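Local coordinates for protein inosine-uridine preferring nucleoside hydrolase (Gardnerella vaginalis 315-A, PDB 6BA1) that belongs to the inosine-uridine preferring nucleoside hydrolase family and carries a bound calcium ion, at residues A[151-165]-A[184-197]. Residues are numbered along the deposited sequence; the frame is centred on the assembly and turned at random.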
ATOM      1  N   GLY A 151     -14.363  -1.245 -21.943  1.00 30.44           N
ATOM      2  CA  GLY A 151     -13.526  -2.438 -21.877  1.00 30.10           C
ATOM      3  C   GLY A 151     -12.595  -2.413 -20.690  1.00 28.89           C
ATOM      4  O   GLY A 151     -12.720  -3.247 -19.807  1.00 29.38           O
ATOM      5  N   LYS A 152     -11.660  -1.468 -20.692  1.00 27.48           N
ATOM      6  CA  LYS A 152     -10.786  -1.232 -19.548  1.00 26.43           C
ATOM      7  C   LYS A 152     -10.112   0.140 -19.550  1.00 25.26           C
ATOM      8  O   LYS A 152      -9.799   0.675 -20.585  1.00 24.95           O
ATOM      9  CB  LYS A 152      -9.717  -2.334 -19.423  1.00 26.11           C
ATOM     10  CG  LYS A 152      -8.750  -2.467 -20.581  1.00 25.61           C
ATOM     11  CD  LYS A 152      -7.725  -3.547 -20.280  1.00 25.52           C
ATOM     12  CE  LYS A 152      -6.607  -3.616 -21.303  1.00 25.06           C
ATOM     13  NZ  LYS A 152      -5.411  -4.307 -20.721  1.00 24.83           N
ATOM     14  N   ILE A 153      -9.910   0.686 -18.357  1.00 24.79           N
ATOM     15  CA  ILE A 153      -9.117   1.887 -18.139  1.00 23.78           C
ATOM     16  C   ILE A 153      -7.782   1.455 -17.536  1.00 23.00           C
ATOM     17  O   ILE A 153      -7.755   0.555 -16.710  1.00 23.30           O
ATOM     18  CB  ILE A 153      -9.848   2.876 -17.205  1.00 24.04           C
ATOM     19  CG1 ILE A 153     -11.158   3.340 -17.846  1.00 25.04           C
ATOM     20  CG2 ILE A 153      -8.956   4.067 -16.874  1.00 23.13           C
ATOM     21  CD1 ILE A 153     -12.139   3.970 -16.901  1.00 25.80           C
ATOM     22  N   VAL A 154      -6.685   2.071 -17.960  1.00 22.19           N
ATOM     23  CA  VAL A 154      -5.341   1.724 -17.480  1.00 21.64           C
ATOM     24  C   VAL A 154      -4.525   3.001 -17.330  1.00 20.98           C
ATOM     25  O   VAL A 154      -3.842   3.411 -18.253  1.00 20.69           O
ATOM     26  CB  VAL A 154      -4.617   0.729 -18.432  1.00 21.71           C
ATOM     27  CG1 VAL A 154      -3.229   0.380 -17.909  1.00 21.38           C
ATOM     28  CG2 VAL A 154      -5.443  -0.530 -18.648  1.00 22.56           C
ATOM     29  N   LEU A 155      -4.601   3.626 -16.161  1.00 20.90           N
ATOM     30  CA  LEU A 155      -3.974   4.935 -15.936  1.00 20.50           C
ATOM     31  C   LEU A 155      -2.530   4.838 -15.475  1.00 20.18           C
ATOM     32  O   LEU A 155      -2.088   3.786 -15.021  1.00 20.30           O
ATOM     33  CB  LEU A 155      -4.779   5.737 -14.910  1.00 20.78           C
ATOM     34  CG  LEU A 155      -4.689   5.298 -13.442  1.00 20.99           C
ATOM     35  CD1 LEU A 155      -3.726   6.173 -12.643  1.00 20.76           C
ATOM     36  CD2 LEU A 155      -6.055   5.299 -12.778  1.00 21.68           C
ATOM     37  N   MET A 156      -1.813   5.950 -15.612  1.00 19.95           N
ATOM     38  CA  MET A 156      -0.526   6.158 -14.953  1.00 19.89           C
ATOM     39  C   MET A 156      -0.740   7.269 -13.944  1.00 20.02           C
ATOM     40  O   MET A 156      -1.199   8.356 -14.288  1.00 20.07           O
ATOM     41  CB  MET A 156       0.591   6.488 -15.960  1.00 19.81           C
ATOM     42  CG  MET A 156       1.599   7.573 -15.554  1.00 19.96           C
ATOM     43  SD  MET A 156       2.405   7.394 -13.944  1.00 20.26           S
ATOM     44  CE  MET A 156       3.059   9.057 -13.708  1.00 20.60           C
ATOM     45  N   GLY A 157      -0.400   6.975 -12.697  1.00 20.23           N
ATOM     46  CA  GLY A 157      -0.591   7.899 -11.590  1.00 20.52           C
ATOM     47  C   GLY A 157      -0.673   7.200 -10.243  1.00 20.90           C
ATOM     48  O   GLY A 157      -0.817   5.979 -10.170  1.00 20.97           O
ATOM     49  N   GLY A 158      -0.581   7.992  -9.183  1.00 21.29           N
ATOM     50  CA  GLY A 158      -0.649   7.492  -7.811  1.00 21.85           C
ATOM     51  C   GLY A 158       0.593   6.768  -7.323  1.00 22.10           C
ATOM     52  O   GLY A 158       1.565   6.571  -8.065  1.00 21.87           O
ATOM     53  N   ALA A 159       0.538   6.402  -6.043  1.00 22.77           N
ATOM     54  CA  ALA A 159       1.550   5.569  -5.398  1.00 23.31           C
ATOM     55  C   ALA A 159       0.884   4.882  -4.213  1.00 24.04           C
ATOM     56  O   ALA A 159       0.440   5.561  -3.290  1.00 24.52           O
ATOM     57  CB  ALA A 159       2.727   6.401  -4.939  1.00 23.73           C
ATOM     58  N   LEU A 160       0.778   3.551  -4.260  1.00 24.28           N
ATOM     59  CA  LEU A 160       0.084   2.800  -3.215  1.00 25.14           C
ATOM     60  C   LEU A 160       1.040   2.477  -2.093  1.00 26.12           C
ATOM     61  O   LEU A 160       0.875   2.976  -0.985  1.00 26.81           O
ATOM     62  CB  LEU A 160      -0.526   1.510  -3.762  1.00 25.20           C
ATOM     63  CG  LEU A 160      -1.280   0.632  -2.750  1.00 26.30           C
ATOM     64  CD1 LEU A 160      -2.444   1.377  -2.138  1.00 26.58           C
ATOM     65  CD2 LEU A 160      -1.772  -0.639  -3.401  1.00 26.49           C
ATOM     66  N   THR A 161       2.055   1.672  -2.407  1.00 26.31           N
ATOM     67  CA  THR A 161       2.939   1.091  -1.404  1.00 27.51           C
ATOM     68  C   THR A 161       4.213   1.901  -1.162  1.00 27.79           C
ATOM     69  O   THR A 161       5.161   1.386  -0.578  1.00 28.84           O
ATOM     70  CB  THR A 161       3.372  -0.339  -1.812  1.00 27.95           C
ATOM     71  OG1 THR A 161       4.318  -0.271  -2.891  1.00 27.41           O
ATOM     72  CG2 THR A 161       2.175  -1.172  -2.216  1.00 27.79           C
ATOM     73  N   ILE A 162       4.246   3.161  -1.586  1.00 27.06           N
ATOM     74  CA  ILE A 162       5.494   3.918  -1.588  1.00 27.38           C
ATOM     75  C   ILE A 162       5.248   5.429  -1.502  1.00 27.06           C
ATOM     76  O   ILE A 162       4.107   5.890  -1.614  1.00 26.46           O
ATOM     77  CB  ILE A 162       6.334   3.503  -2.834  1.00 26.96           C
ATOM     78  CG1 ILE A 162       7.749   3.139  -2.385  1.00 28.21           C
ATOM     79  CG2 ILE A 162       6.305   4.538  -3.977  1.00 25.93           C
ATOM     80  CD1 ILE A 162       8.666   2.783  -3.530  1.00 28.10           C
ATOM     81  N   HIS A 163       6.312   6.189  -1.271  1.00 27.67           N
ATOM     82  CA  HIS A 163       6.222   7.650  -1.257  1.00 27.57           C
ATOM     83  C   HIS A 163       5.866   8.198  -2.633  1.00 26.37           C
ATOM     84  O   HIS A 163       6.397   7.752  -3.653  1.00 25.93           O
ATOM     85  CB  HIS A 163       7.543   8.301  -0.829  1.00 28.68           C
ATOM     86  CG  HIS A 163       7.785   8.294   0.646  1.00 30.07           C
ATOM     87  ND1 HIS A 163       7.056   9.072   1.518  1.00 30.44           N
ATOM     88  CD2 HIS A 163       8.695   7.633   1.403  1.00 31.37           C
ATOM     89  CE1 HIS A 163       7.487   8.876   2.747  1.00 31.85           C
ATOM     90  NE2 HIS A 163       8.472   7.998   2.705  1.00 32.44           N
ATOM     91  N   GLY A 164       4.979   9.188  -2.654  1.00 26.02           N
ATOM     92  CA  GLY A 164       4.690   9.953  -3.863  1.00 25.19           C
ATOM     93  C   GLY A 164       5.871  10.827  -4.260  1.00 25.63           C
ATOM     94  O   GLY A 164       6.897  10.854  -3.556  1.00 26.63           O
ATOM     95  N   ASN A 165       5.732  11.546  -5.380  1.00 25.07           N
ATOM     96  CA  ASN A 165       6.803  12.436  -5.870  1.00 25.62           C
ATOM     97  C   ASN A 165       6.552  13.934  -5.668  1.00 26.14           C
ATOM     98  O   ASN A 165       7.511  14.701  -5.639  1.00 27.05           O
ATOM     99  CB  ASN A 165       7.211  12.125  -7.331  1.00 25.04           C
ATOM    100  CG  ASN A 165       6.046  12.124  -8.309  1.00 23.96           C
ATOM    101  OD1 ASN A 165       4.950  12.580  -8.004  1.00 23.74           O
ATOM    102  ND2 ASN A 165       6.291  11.605  -9.500  1.00 23.48           N
ATOM    103  N   LEU A 184     -13.166   8.444 -10.199  1.00 27.59           N
ATOM    104  CA  LEU A 184     -12.782   7.336 -11.077  1.00 26.91           C
ATOM    105  C   LEU A 184     -12.599   6.020 -10.326  1.00 26.99           C
ATOM    106  O   LEU A 184     -13.154   4.996 -10.722  1.00 27.54           O
ATOM    107  CB  LEU A 184     -11.484   7.669 -11.828  1.00 25.50           C
ATOM    108  CG  LEU A 184     -10.820   6.545 -12.635  1.00 24.76           C
ATOM    109  CD1 LEU A 184     -11.767   5.945 -13.656  1.00 25.45           C
ATOM    110  CD2 LEU A 184      -9.565   7.059 -13.304  1.00 23.63           C
ATOM    111  N   PHE A 185     -11.808   6.052  -9.258  1.00 26.60           N
ATOM    112  CA  PHE A 185     -11.452   4.832  -8.518  1.00 26.70           C
ATOM    113  C   PHE A 185     -12.702   4.202  -7.906  1.00 28.25           C
ATOM    114  O   PHE A 185     -12.931   2.991  -8.043  1.00 28.71           O
ATOM    115  CB  PHE A 185     -10.426   5.141  -7.414  1.00 26.27           C
ATOM    116  CG  PHE A 185      -9.007   5.366  -7.900  1.00 24.95           C
ATOM    117  CD1 PHE A 185      -8.715   5.773  -9.197  1.00 24.18           C
ATOM    118  CD2 PHE A 185      -7.951   5.202  -7.016  1.00 24.69           C
ATOM    119  CE1 PHE A 185      -7.400   5.985  -9.594  1.00 23.20           C
ATOM    120  CE2 PHE A 185      -6.636   5.418  -7.413  1.00 23.74           C
ATOM    121  CZ  PHE A 185      -6.362   5.807  -8.700  1.00 23.01           C
ATOM    122  N   ARG A 186     -13.504   5.050  -7.259  1.00 29.20           N
ATOM    123  CA  ARG A 186     -14.780   4.655  -6.664  1.00 30.96           C
ATOM    124  C   ARG A 186     -15.852   4.247  -7.677  1.00 31.84           C
ATOM    125  O   ARG A 186     -16.720   3.438  -7.339  1.00 33.28           O
ATOM    126  CB  ARG A 186     -15.346   5.795  -5.802  1.00 31.89           C
ATOM    127  CG  ARG A 186     -14.565   6.072  -4.534  1.00 31.66           C
ATOM    128  CD  ARG A 186     -15.420   6.736  -3.456  1.00 33.25           C
ATOM    129  NE  ARG A 186     -15.113   6.162  -2.136  1.00 33.83           N
ATOM    130  CZ  ARG A 186     -14.219   6.630  -1.268  1.00 33.40           C
ATOM    131  NH1 ARG A 186     -13.480   7.710  -1.517  1.00 32.38           N
ATOM    132  NH2 ARG A 186     -14.057   5.981  -0.119  1.00 34.19           N
ATOM    133  N   SER A 187     -15.805   4.808  -8.891  1.00 31.18           N
ATOM    134  CA  SER A 187     -16.773   4.498  -9.956  1.00 32.09           C
ATOM    135  C   SER A 187     -17.122   3.016 -10.100  1.00 32.84           C
ATOM    136  O   SER A 187     -18.271   2.667 -10.356  1.00 34.46           O
ATOM    137  CB  SER A 187     -16.263   4.979 -11.317  1.00 30.96           C
ATOM    138  OG  SER A 187     -15.223   4.144 -11.803  1.00 29.69           O
ATOM    139  N   GLY A 188     -16.118   2.162  -9.957  1.00 31.84           N
ATOM    140  CA  GLY A 188     -16.274   0.727 -10.151  1.00 32.50           C
ATOM    141  C   GLY A 188     -15.933   0.301 -11.557  1.00 31.82           C
ATOM    142  O   GLY A 188     -16.148  -0.852 -11.927  1.00 32.53           O
ATOM    143  N   ALA A 189     -15.400   1.228 -12.351  1.00 30.60           N
ATOM    144  CA  ALA A 189     -14.921   0.921 -13.692  1.00 29.88           C
ATOM    145  C   ALA A 189     -13.704   0.031 -13.569  1.00 28.89           C
ATOM    146  O   ALA A 189     -13.003   0.087 -12.562  1.00 28.33           O
ATOM    147  CB  ALA A 189     -14.589   2.189 -14.448  1.00 28.95           C
ATOM    148  N   PRO A 190     -13.452  -0.815 -14.590  1.00 28.85           N
ATOM    149  CA  PRO A 190     -12.301  -1.719 -14.554  1.00 28.15           C
ATOM    150  C   PRO A 190     -10.967  -1.017 -14.760  1.00 26.53           C
ATOM    151  O   PRO A 190     -10.366  -1.119 -15.820  1.00 25.96           O
ATOM    152  CB  PRO A 190     -12.628  -2.759 -15.625  1.00 28.94           C
ATOM    153  CG  PRO A 190     -13.504  -2.048 -16.566  1.00 29.38           C
ATOM    154  CD  PRO A 190     -14.288  -1.047 -15.779  1.00 29.77           C
ATOM    155  N   VAL A 191     -10.516  -0.308 -13.731  1.00 25.97           N
ATOM    156  CA  VAL A 191      -9.278   0.470 -13.754  1.00 24.66           C
ATOM    157  C   VAL A 191      -8.077  -0.419 -13.400  1.00 24.29           C
ATOM    158  O   VAL A 191      -8.221  -1.406 -12.696  1.00 25.02           O
ATOM    159  CB  VAL A 191      -9.361   1.666 -12.792  1.00 24.47           C
ATOM    160  CG1 VAL A 191      -8.065   2.476 -12.795  1.00 23.33           C
ATOM    161  CG2 VAL A 191     -10.551   2.550 -13.126  1.00 25.06           C
ATOM    162  N   THR A 192      -6.912  -0.070 -13.930  1.00 23.35           N
ATOM    163  CA  THR A 192      -5.632  -0.641 -13.536  1.00 23.05           C
ATOM    164  C   THR A 192      -4.688   0.524 -13.278  1.00 22.21           C
ATOM    165  O   THR A 192      -4.272   1.200 -14.202  1.00 21.64           O
ATOM    166  CB  THR A 192      -5.043  -1.553 -14.632  1.00 23.06           C
ATOM    167  OG1 THR A 192      -5.905  -2.676 -14.833  1.00 24.03           O
ATOM    168  CG2 THR A 192      -3.647  -2.055 -14.260  1.00 22.91           C
ATOM    169  N   MET A 193      -4.378   0.774 -12.013  1.00 22.30           N
ATOM    170  CA  MET A 193      -3.463   1.855 -11.649  1.00 21.74           C
ATOM    171  C   MET A 193      -2.027   1.403 -11.851  1.00 21.53           C
ATOM    172  O   MET A 193      -1.637   0.372 -11.328  1.00 22.02           O
ATOM    173  CB  MET A 193      -3.678   2.277 -10.198  1.00 22.12           C
ATOM    174  CG  MET A 193      -2.765   3.404  -9.738  1.00 21.76           C
ATOM    175  SD  MET A 193      -3.085   3.837  -8.028  1.00 22.43           S
ATOM    176  CE  MET A 193      -1.408   3.984  -7.417  1.00 22.41           C
ATOM    177  N   ILE A 194      -1.256   2.175 -12.612  1.00 20.99           N
ATOM    178  CA  ILE A 194       0.177   1.943 -12.763  1.00 20.98           C
ATOM    179  C   ILE A 194       0.895   3.142 -12.168  1.00 20.83           C
ATOM    180  O   ILE A 194       1.141   4.138 -12.844  1.00 20.49           O
ATOM    181  CB  ILE A 194       0.533   1.631 -14.228  1.00 20.80           C
ATOM    182  CG1 ILE A 194       0.069   0.210 -14.528  1.00 21.26           C
ATOM    183  CG2 ILE A 194       2.035   1.724 -14.495  1.00 20.88           C
ATOM    184  CD1 ILE A 194      -0.359   0.005 -15.943  1.00 21.18           C
ATOM    185  N   GLY A 195       1.201   3.023 -10.876  1.00 21.26           N
ATOM    186  CA  GLY A 195       1.783   4.103 -10.093  1.00 21.37           C
ATOM    187  C   GLY A 195       3.282   3.994  -9.936  1.00 21.77           C
ATOM    188  O   GLY A 195       3.923   3.143 -10.554  1.00 21.92           O
ATOM    189  N   LEU A 196       3.816   4.851  -9.073  1.00 22.12           N
ATOM    190  CA  LEU A 196       5.258   4.994  -8.877  1.00 22.72           C
ATOM    191  C   LEU A 196       5.910   3.702  -8.403  1.00 23.44           C
ATOM    192  O   LEU A 196       7.016   3.378  -8.835  1.00 23.91           O
ATOM    193  CB  LEU A 196       5.559   6.104  -7.860  1.00 23.19           C
ATOM    194  CG  LEU A 196       5.110   7.518  -8.215  1.00 22.80           C
ATOM    195  CD1 LEU A 196       5.581   8.479  -7.124  1.00 23.57           C
ATOM    196  CD2 LEU A 196       5.618   7.949  -9.624  1.00 22.48           C
ATOM    197  N   ASP A 197       5.212   2.979  -7.516  1.00 23.71           N
ATOM    198  CA  ASP A 197       5.638   1.642  -7.057  1.00 24.54           C
ATOM    199  C   ASP A 197       6.102   0.686  -8.168  1.00 24.57           C
ATOM    200  O   ASP A 197       6.892  -0.226  -7.910  1.00 25.50           O
ATOM    201  CB  ASP A 197       4.583   0.950  -6.154  1.00 24.85           C
ATOM    202  CG  ASP A 197       3.150   1.378  -6.454  1.00 24.05           C
ATOM    203  OD1 ASP A 197       2.431   1.695  -5.477  1.00 24.33           O
ATOM    204  OD2 ASP A 197       2.749   1.411  -7.641  1.00 23.33           O
TER
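Leu196 reaches back over the loop that follows strand 152-156, and its carbons share their neighbours. CB lies 4.1 Å from Ala159 CB, CG lies 3.7 Å from Gly158 O, CD1 enters the bend beside His163 O and Asn165 N, and CD2 ends 3.7 Å from Asn165 ND2. A branched apolar chain suits a place bordered by backbone, the Ala159 methyl and the Asn165 side chain. Leu196 N bonds to Gly158 O at 3.0 Å, just after Gly195, the N-cap of helix 196-199. The next residue, Asp197, gathers the loop through one oxygen: OD1 accepts Leu160 N at 2.8 Å on its syn side, 25° out of the carboxylate plane, and Thr161 N on its anti lone pair. A carboxylate oxygen, with lone pairs on both sides, can take two backbone N-H groups at once.

Before these turns, strands 152-156 and 191-194 run parallel, with Ile194 N bonded to Leu155 O at 3.0 Å. Leu155, its CG between the backbone N and carbonyl carbon (chi1 73°), brings CD2 3.5 Å from both Val191 CG1 and Phe185 CE1. Met193 CE lies 3.4 Å from Gly158 C, where glycine has no CB to obstruct it.

In this beta-alpha-beta crossover, helix 178-187 joins helix 134-142 on the Ile153 and Leu155 face. Helix 247-256 touches Met156 and Ile194 on the other, Met156 resting on the calcium ligand Asp248. Strands 125-129 and 295-300 flank the pair.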